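Local coordinates for protein ethylbenzene dehydrogenase alpha-subunit (Aromatoleum aromaticum, PDB 2IVF) that holds a molybdenum atom, two pterin guanine dinucleotide ligands and an iron/sulfur cluster, as the alpha-subunit of a molybdopterin oxidoreductase, at residues 521-531 / 803-811; 480-488 / 661-671. All blocks are in the same frame, centred on the assembly; numbering follows the deposited sequence.

Overall arrangement
The segments of the two contacts alternate along the chain, in the order 480-488, 521-531, 661-671, 803-811. The centres of the two contacts are about 25 Å apart, and their nearest atoms about 9 Å. Contact 2 is the more central, about 13 Å from the centre of the chain against about 23 Å for contact 1. It ties the start of helix 486-493 to the hairpin of strands 659-661 and 670-676, near the molybdenum. Contact 1 joins the start of helix 526-540 to the loop after helix 796-800. The short helix 777-781 borders both: Ser-778 bonds to Tyr-483, and Tyr-780 touches Asp-526 and Glu-527. Both thus bring together chain parts far apart in sequence.

Contact 1 (521-531 / 803-811); sequences DPTSTDEMGNI and KVFPTHTRR
Two salt bridges join the segments. Arg-810 pairs with Asp-521 in the turn before helix 526-540, and Lys-803 with Asp-526 in its first turn. Arg-810 NH2 lies 2.7 Å from Asp-521 OD2, which it meets from above the carboxylate plane. Arg-810 NH1 bonds to Thr-523 OG1 at 2.8 Å, close to the guanidinium plane. Thr-523 N to Asp-521 OD1 makes an Asx turn, and Thr-523 OG1 donates to the same oxygen from the same face of the carboxylate. Lys-803, fully extended, brings NZ to 2.6 Å from Asp-526 OD1, on the syn lone pair.

One water joins Thr-525 OG1, Glu-527 OE2 and Val-804 O. A second joins Glu-527 OE2 to Lys-803 NZ. Thr-525 is the N-cap, in a capping box with Met-528, both of its bonds weak.

Met-528 CE lies over one face of the Arg-810 guanidinium, 3.2 Å from NE, with SD offset toward the rim. The apolar part joins Met-528 CE to Val-804 CG2 (3.7 Å), and Pro-806 CB to Ile-531 CD1 (3.8 Å) and Met-528 CG (3.9 Å). The Glu-527 carboxylate lies across the Pro-806 ring, its OE1 salt-bridged to Lys-234.

Arg-371 also pairs with Asp-521. Helix 777-781 borders Asp-526 and Glu-527, Trp-797 of helix 796-800 touches Lys-803, and strand 356-360 packs on Thr-809 and Arg-811.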
# COMPACT_ATOMS: atom_id res chain seq x y z
N ASP A 521 28.30 -4.21 38.74
CA ASP A 521 27.55 -3.10 39.31
C ASP A 521 26.25 -3.56 39.98
O ASP A 521 25.27 -3.86 39.30
CB ASP A 521 27.24 -2.11 38.20
CG ASP A 521 26.55 -0.86 38.71
OD1 ASP A 521 26.12 -0.82 39.89
OD2 ASP A 521 26.47 0.10 37.92
N PRO A 522 26.23 -3.61 41.33
CA PRO A 522 25.03 -4.09 42.03
C PRO A 522 23.78 -3.22 41.90
O PRO A 522 22.73 -3.57 42.45
CB PRO A 522 25.48 -4.13 43.50
CG PRO A 522 26.97 -4.12 43.46
CD PRO A 522 27.31 -3.29 42.27
N THR A 523 23.89 -2.08 41.21
CA THR A 523 22.74 -1.22 40.97
C THR A 523 22.16 -1.51 39.60
O THR A 523 21.11 -0.96 39.22
CB THR A 523 23.12 0.28 41.10
OG1 THR A 523 24.08 0.61 40.10
CG2 THR A 523 23.72 0.58 42.49
N SER A 524 22.82 -2.41 38.87
CA SER A 524 22.39 -2.79 37.53
C SER A 524 21.01 -3.42 37.57
O SER A 524 20.65 -4.05 38.56
CB SER A 524 23.36 -3.79 36.91
OG SER A 524 24.62 -3.19 36.69
N THR A 525 20.27 -3.26 36.47
CA THR A 525 18.95 -3.86 36.30
C THR A 525 18.98 -5.04 35.35
O THR A 525 19.93 -5.25 34.58
CB THR A 525 17.96 -2.86 35.73
OG1 THR A 525 18.47 -2.39 34.48
CG2 THR A 525 17.77 -1.67 36.67
N ASP A 526 17.89 -5.81 35.36
CA ASP A 526 17.71 -6.89 34.40
C ASP A 526 17.93 -6.40 32.97
O ASP A 526 18.57 -7.07 32.15
CB ASP A 526 16.33 -7.54 34.57
CG ASP A 526 15.19 -6.52 34.72
OD1 ASP A 526 15.29 -5.35 34.31
OD2 ASP A 526 14.16 -6.92 35.30
N GLU A 527 17.41 -5.20 32.70
CA GLU A 527 17.47 -4.61 31.37
C GLU A 527 18.92 -4.49 30.93
O GLU A 527 19.28 -4.77 29.79
CB GLU A 527 16.80 -3.24 31.38
CG GLU A 527 16.86 -2.54 30.05
CD GLU A 527 16.04 -1.29 29.96
OE1 GLU A 527 15.83 -0.85 28.80
OE2 GLU A 527 15.62 -0.75 31.02
N MET A 528 19.78 -4.13 31.88
CA MET A 528 21.21 -3.96 31.62
C MET A 528 21.92 -5.30 31.43
O MET A 528 22.79 -5.46 30.55
CB MET A 528 21.83 -3.20 32.78
CG MET A 528 21.30 -1.78 32.87
SD MET A 528 21.88 -0.95 34.34
CE MET A 528 20.74 0.41 34.41
N GLY A 529 21.54 -6.28 32.23
CA GLY A 529 22.06 -7.64 32.08
C GLY A 529 21.72 -8.17 30.71
O GLY A 529 22.56 -8.79 30.04
N ASN A 530 20.49 -7.94 30.28
CA ASN A 530 20.03 -8.38 28.95
C ASN A 530 20.81 -7.74 27.78
O ASN A 530 21.19 -8.42 26.82
CB ASN A 530 18.53 -8.16 28.82
CG ASN A 530 18.03 -8.40 27.42
OD1 ASN A 530 17.89 -7.47 26.61
ND2 ASN A 530 17.76 -9.67 27.12
N ILE A 531 21.08 -6.43 27.88
CA ILE A 531 21.94 -5.74 26.88
C ILE A 531 23.35 -6.35 26.76
O ILE A 531 23.85 -6.54 25.65
CB ILE A 531 22.08 -4.26 27.22
CG1 ILE A 531 20.74 -3.53 27.08
CG2 ILE A 531 23.08 -3.57 26.30
CD1 ILE A 531 20.74 -2.23 27.81
N LYS A 803 12.15 3.12 37.84
CA LYS A 803 13.22 2.29 37.33
C LYS A 803 14.21 3.13 36.50
O LYS A 803 13.82 3.89 35.59
CB LYS A 803 12.68 1.11 36.52
CG LYS A 803 13.69 0.02 36.27
CD LYS A 803 13.17 -1.08 35.31
CE LYS A 803 14.17 -2.22 35.12
NZ LYS A 803 13.55 -3.43 34.48
N VAL A 804 15.49 2.94 36.79
CA VAL A 804 16.57 3.62 36.09
C VAL A 804 16.62 3.23 34.62
O VAL A 804 16.08 2.18 34.20
CB VAL A 804 17.97 3.37 36.78
CG1 VAL A 804 18.01 3.99 38.20
CG2 VAL A 804 18.34 1.87 36.85
N PHE A 805 17.27 4.08 33.83
CA PHE A 805 17.44 3.85 32.42
C PHE A 805 18.82 3.30 32.19
O PHE A 805 19.75 3.64 32.93
CB PHE A 805 17.33 5.16 31.64
CG PHE A 805 15.97 5.70 31.58
CD1 PHE A 805 15.45 6.45 32.62
CD2 PHE A 805 15.20 5.47 30.47
CE1 PHE A 805 14.17 6.99 32.53
CE2 PHE A 805 13.93 5.97 30.37
CZ PHE A 805 13.41 6.74 31.40
N PRO A 806 18.97 2.43 31.16
CA PRO A 806 20.30 1.89 30.91
C PRO A 806 21.21 2.87 30.14
O PRO A 806 21.61 2.61 28.98
CB PRO A 806 19.99 0.62 30.13
CG PRO A 806 18.79 1.02 29.30
CD PRO A 806 17.96 1.85 30.24
N THR A 807 21.54 3.98 30.79
CA THR A 807 22.33 5.05 30.19
C THR A 807 23.49 5.41 31.14
O THR A 807 23.47 5.06 32.31
CB THR A 807 21.50 6.35 29.97
OG1 THR A 807 20.98 6.83 31.21
CG2 THR A 807 20.39 6.19 28.98
N HIS A 808 24.49 6.10 30.60
CA HIS A 808 25.58 6.73 31.36
C HIS A 808 25.12 7.35 32.70
O HIS A 808 25.70 7.05 33.77
CB HIS A 808 26.21 7.80 30.49
CG HIS A 808 27.52 8.31 31.00
ND1 HIS A 808 28.64 7.52 31.10
CD2 HIS A 808 27.89 9.56 31.41
CE1 HIS A 808 29.65 8.25 31.57
NE2 HIS A 808 29.22 9.49 31.75
N THR A 809 24.13 8.22 32.61
CA THR A 809 23.56 8.97 33.75
C THR A 809 22.49 8.24 34.54
O THR A 809 22.00 8.75 35.58
CB THR A 809 22.90 10.27 33.28
OG1 THR A 809 21.83 9.98 32.37
CG2 THR A 809 23.93 11.22 32.64
N ARG A 810 22.11 7.06 34.05
CA ARG A 810 20.98 6.26 34.57
C ARG A 810 19.62 6.91 34.38
O ARG A 810 18.60 6.46 34.91
CB ARG A 810 21.17 5.89 36.03
CG ARG A 810 22.23 4.82 36.24
CD ARG A 810 21.72 3.41 35.83
NE ARG A 810 22.84 2.46 35.69
CZ ARG A 810 23.30 1.71 36.68
NH1 ARG A 810 22.76 1.78 37.87
NH2 ARG A 810 24.34 0.90 36.47
N ARG A 811 19.62 7.99 33.61
CA ARG A 811 18.41 8.74 33.33
C ARG A 811 18.19 8.93 31.85
O ARG A 811 19.01 8.53 31.02
CB ARG A 811 18.49 10.09 34.04
CG ARG A 811 18.46 9.93 35.54
CD ARG A 811 19.37 10.91 36.29
NE ARG A 811 19.00 10.77 37.69
CZ ARG A 811 19.41 9.79 38.50
NH1 ARG A 811 20.31 8.90 38.09
NH2 ARG A 811 18.96 9.74 39.74
O HOH W 1 16.89 -0.49 33.36
O HOH W 2 13.33 -2.21 31.91

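Contact 2 (480-488 / 661-671); sequences AWAYSDDNM and MTTPCSGNPFF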
# COMPACT_ATOMS: atom_id res chain seq x y z
N ALA A 480 6.27 1.93 17.41
CA ALA A 480 5.84 0.58 17.72
C ALA A 480 6.99 -0.38 17.44
O ALA A 480 6.97 -1.10 16.46
CB ALA A 480 4.65 0.23 16.89
N TRP A 481 7.96 -0.42 18.34
CA TRP A 481 9.18 -1.15 18.10
C TRP A 481 9.47 -2.14 19.22
O TRP A 481 10.59 -2.54 19.41
CB TRP A 481 10.28 -0.11 17.97
CG TRP A 481 11.44 -0.48 17.15
CD1 TRP A 481 12.75 -0.29 17.46
CD2 TRP A 481 11.41 -1.07 15.86
NE1 TRP A 481 13.55 -0.75 16.44
CE2 TRP A 481 12.74 -1.23 15.44
CE3 TRP A 481 10.40 -1.49 15.00
CZ2 TRP A 481 13.08 -1.79 14.24
CZ3 TRP A 481 10.74 -2.03 13.79
CH2 TRP A 481 12.06 -2.18 13.42
N ALA A 482 8.46 -2.47 20.01
CA ALA A 482 8.53 -3.55 20.98
C ALA A 482 7.92 -4.79 20.31
O ALA A 482 6.82 -4.73 19.80
CB ALA A 482 7.77 -3.19 22.23
N TYR A 483 8.64 -5.90 20.31
CA TYR A 483 8.06 -7.13 19.78
C TYR A 483 8.81 -8.35 20.27
O TYR A 483 9.95 -8.21 20.70
CB TYR A 483 8.09 -7.11 18.25
CG TYR A 483 9.41 -6.71 17.60
CD1 TYR A 483 10.41 -7.65 17.33
CD2 TYR A 483 9.63 -5.38 17.21
CE1 TYR A 483 11.63 -7.26 16.71
CE2 TYR A 483 10.82 -4.98 16.60
CZ TYR A 483 11.82 -5.91 16.36
OH TYR A 483 12.95 -5.42 15.73
N SER A 484 8.16 -9.50 20.21
CA SER A 484 8.83 -10.74 20.53
C SER A 484 9.27 -11.34 19.24
O SER A 484 8.44 -11.62 18.38
CB SER A 484 7.88 -11.74 21.14
OG SER A 484 8.59 -12.92 21.45
N ASP A 485 10.55 -11.62 19.12
CA ASP A 485 11.05 -12.35 18.00
C ASP A 485 11.62 -13.68 18.48
O ASP A 485 12.36 -14.33 17.77
CB ASP A 485 12.06 -11.50 17.24
CG ASP A 485 13.31 -11.20 18.04
OD1 ASP A 485 13.40 -11.60 19.23
OD2 ASP A 485 14.21 -10.55 17.45
N ASP A 486 11.20 -14.12 19.67
CA ASP A 486 11.70 -15.37 20.26
C ASP A 486 11.52 -16.56 19.31
O ASP A 486 12.41 -17.43 19.19
CB ASP A 486 11.00 -15.65 21.60
CG ASP A 486 11.31 -14.61 22.66
OD1 ASP A 486 11.33 -13.42 22.31
OD2 ASP A 486 11.53 -14.95 23.83
N ASN A 487 10.38 -16.57 18.63
CA ASN A 487 10.04 -17.70 17.74
C ASN A 487 11.09 -17.88 16.65
O ASN A 487 11.45 -18.99 16.32
CB ASN A 487 8.63 -17.57 17.14
CG ASN A 487 8.41 -16.29 16.38
OD1 ASN A 487 8.71 -15.21 16.88
ND2 ASN A 487 7.92 -16.39 15.15
N MET A 488 11.63 -16.76 16.16
CA MET A 488 12.68 -16.79 15.16
C MET A 488 14.05 -17.01 15.75
O MET A 488 14.82 -17.87 15.25
CB MET A 488 12.66 -15.50 14.37
CG MET A 488 11.50 -15.43 13.46
SD MET A 488 11.47 -13.87 12.61
CE MET A 488 10.47 -12.86 13.69
N MET A 661 3.46 -18.10 10.55
CA MET A 661 2.82 -17.27 11.53
C MET A 661 3.32 -15.87 11.29
O MET A 661 4.50 -15.71 10.97
CB MET A 661 3.29 -17.70 12.89
CG MET A 661 2.59 -17.10 14.02
SD MET A 661 3.07 -18.08 15.48
CE MET A 661 4.80 -17.77 15.49
N THR A 662 2.45 -14.88 11.43
CA THR A 662 2.88 -13.50 11.26
C THR A 662 3.83 -13.07 12.40
O THR A 662 4.05 -13.81 13.34
CB THR A 662 1.70 -12.59 11.19
OG1 THR A 662 0.93 -12.77 12.38
CG2 THR A 662 0.84 -12.94 9.98
N THR A 663 4.48 -11.93 12.23
CA THR A 663 5.47 -11.45 13.19
C THR A 663 5.03 -10.09 13.65
O THR A 663 5.49 -9.07 13.13
CB THR A 663 6.87 -11.34 12.55
OG1 THR A 663 6.82 -10.45 11.42
CG2 THR A 663 7.33 -12.72 12.09
N PRO A 664 4.12 -10.05 14.60
CA PRO A 664 3.55 -8.77 15.05
C PRO A 664 4.49 -7.99 16.01
O PRO A 664 5.42 -8.56 16.65
CB PRO A 664 2.31 -9.21 15.82
CG PRO A 664 2.72 -10.50 16.40
CD PRO A 664 3.55 -11.16 15.37
N CYS A 665 4.20 -6.71 16.17
CA CYS A 665 4.79 -5.93 17.21
C CYS A 665 3.64 -5.36 18.04
O CYS A 665 2.47 -5.78 17.91
CB CYS A 665 5.63 -4.84 16.59
SG CYS A 665 4.66 -3.68 15.60
N SER A 666 3.96 -4.42 18.92
CA SER A 666 2.97 -3.78 19.77
C SER A 666 1.75 -3.20 19.04
O SER A 666 0.65 -3.21 19.60
CB SER A 666 3.63 -2.67 20.61
OG SER A 666 4.21 -1.69 19.78
N GLY A 667 1.96 -2.71 17.81
CA GLY A 667 0.94 -1.95 17.10
C GLY A 667 -0.34 -2.74 16.91
O GLY A 667 -1.39 -2.29 17.31
N ASN A 668 -0.21 -3.93 16.31
CA ASN A 668 -1.31 -4.85 16.10
C ASN A 668 -0.85 -6.13 16.80
O ASN A 668 -0.24 -6.98 16.18
CB ASN A 668 -1.56 -5.16 14.63
CG ASN A 668 -2.23 -4.05 13.87
OD1 ASN A 668 -2.34 -2.89 14.31
ND2 ASN A 668 -2.74 -4.43 12.70
N PRO A 669 -1.06 -6.20 18.12
CA PRO A 669 -0.34 -7.14 18.99
C PRO A 669 -0.94 -8.56 19.09
O PRO A 669 -1.24 -9.07 20.18
CB PRO A 669 -0.37 -6.42 20.32
CG PRO A 669 -1.70 -5.69 20.31
CD PRO A 669 -2.02 -5.35 18.89
N PHE A 670 -0.98 -9.22 17.94
CA PHE A 670 -1.57 -10.56 17.83
C PHE A 670 -0.84 -11.29 16.75
O PHE A 670 -0.50 -10.69 15.69
CB PHE A 670 -3.09 -10.53 17.50
CG PHE A 670 -3.54 -9.31 16.74
CD1 PHE A 670 -3.52 -9.27 15.35
CD2 PHE A 670 -4.04 -8.21 17.42
CE1 PHE A 670 -3.92 -8.13 14.67
CE2 PHE A 670 -4.44 -7.06 16.77
CZ PHE A 670 -4.42 -7.03 15.37
N PHE A 671 -0.58 -12.58 17.00
CA PHE A 671 0.01 -13.46 15.99
C PHE A 671 -1.10 -14.11 15.20
O PHE A 671 -2.14 -14.48 15.75
CB PHE A 671 0.76 -14.59 16.67
CG PHE A 671 2.09 -14.21 17.18
CD1 PHE A 671 2.23 -13.53 18.37
CD2 PHE A 671 3.22 -14.53 16.45
CE1 PHE A 671 3.49 -13.18 18.84
CE2 PHE A 671 4.49 -14.19 16.92
CZ PHE A 671 4.61 -13.52 18.12
O HOH W 3 7.01 -10.62 16.35
O HOH W 4 5.64 -9.29 19.13
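Pro-664 O faces Tyr-483 and Ser-484 and is approached by two waters. Water 4 donates to Pro-664 O at 2.6 Å and accepts from Ser-484 N at 2.7 Å, so it bridges the two backbones. Water 3 lies between the same carbonyl and Ser-484 O.

One direct backbone bond ties the segments. Ser-666 N donates to Ala-482 O at 3.0 Å. The nitrogen lies nearly along the C=O axis (C=O...N angle 172°), but the bond is bent at the hydrogen (N-H...O angle 143°). Beside it, Cys-665 CB touches Tyr-483 CB at 3.7 Å. Ser-666 OG lies against Ala-480 CA and CB, and its hydrogen bond goes to Tyr-239 O.

Residues 662-669 connect strands 659-661 and 670-676, which form an antiparallel beta hairpin. Within it, Pro-664 CD sits 3.4 Å above the centre of the Phe-671 ring. The edge of that ring is turned to Ser-484 O and Asn-487 OD1.

Two methionines close the end near helix 486-493. With its chain bent at the last torsion (chi3 -91°), Met-488 brings CE to 3.5 Å from Thr-663 CG2, the two side chains crossing at about a right angle. Met-661 CE comes to 3.4 Å from Asn-487 ND2. Helices 197-210 and 736-749 flank this end.

The Trp-481 side chain is about 6 Å from the bound molybdenum. On the hairpin side, Thr-662 OG1 bonds to Ser-91 OG and Asn-668 ND2 to Gly-90 O, both residues of the iron/sulfur cluster pocket.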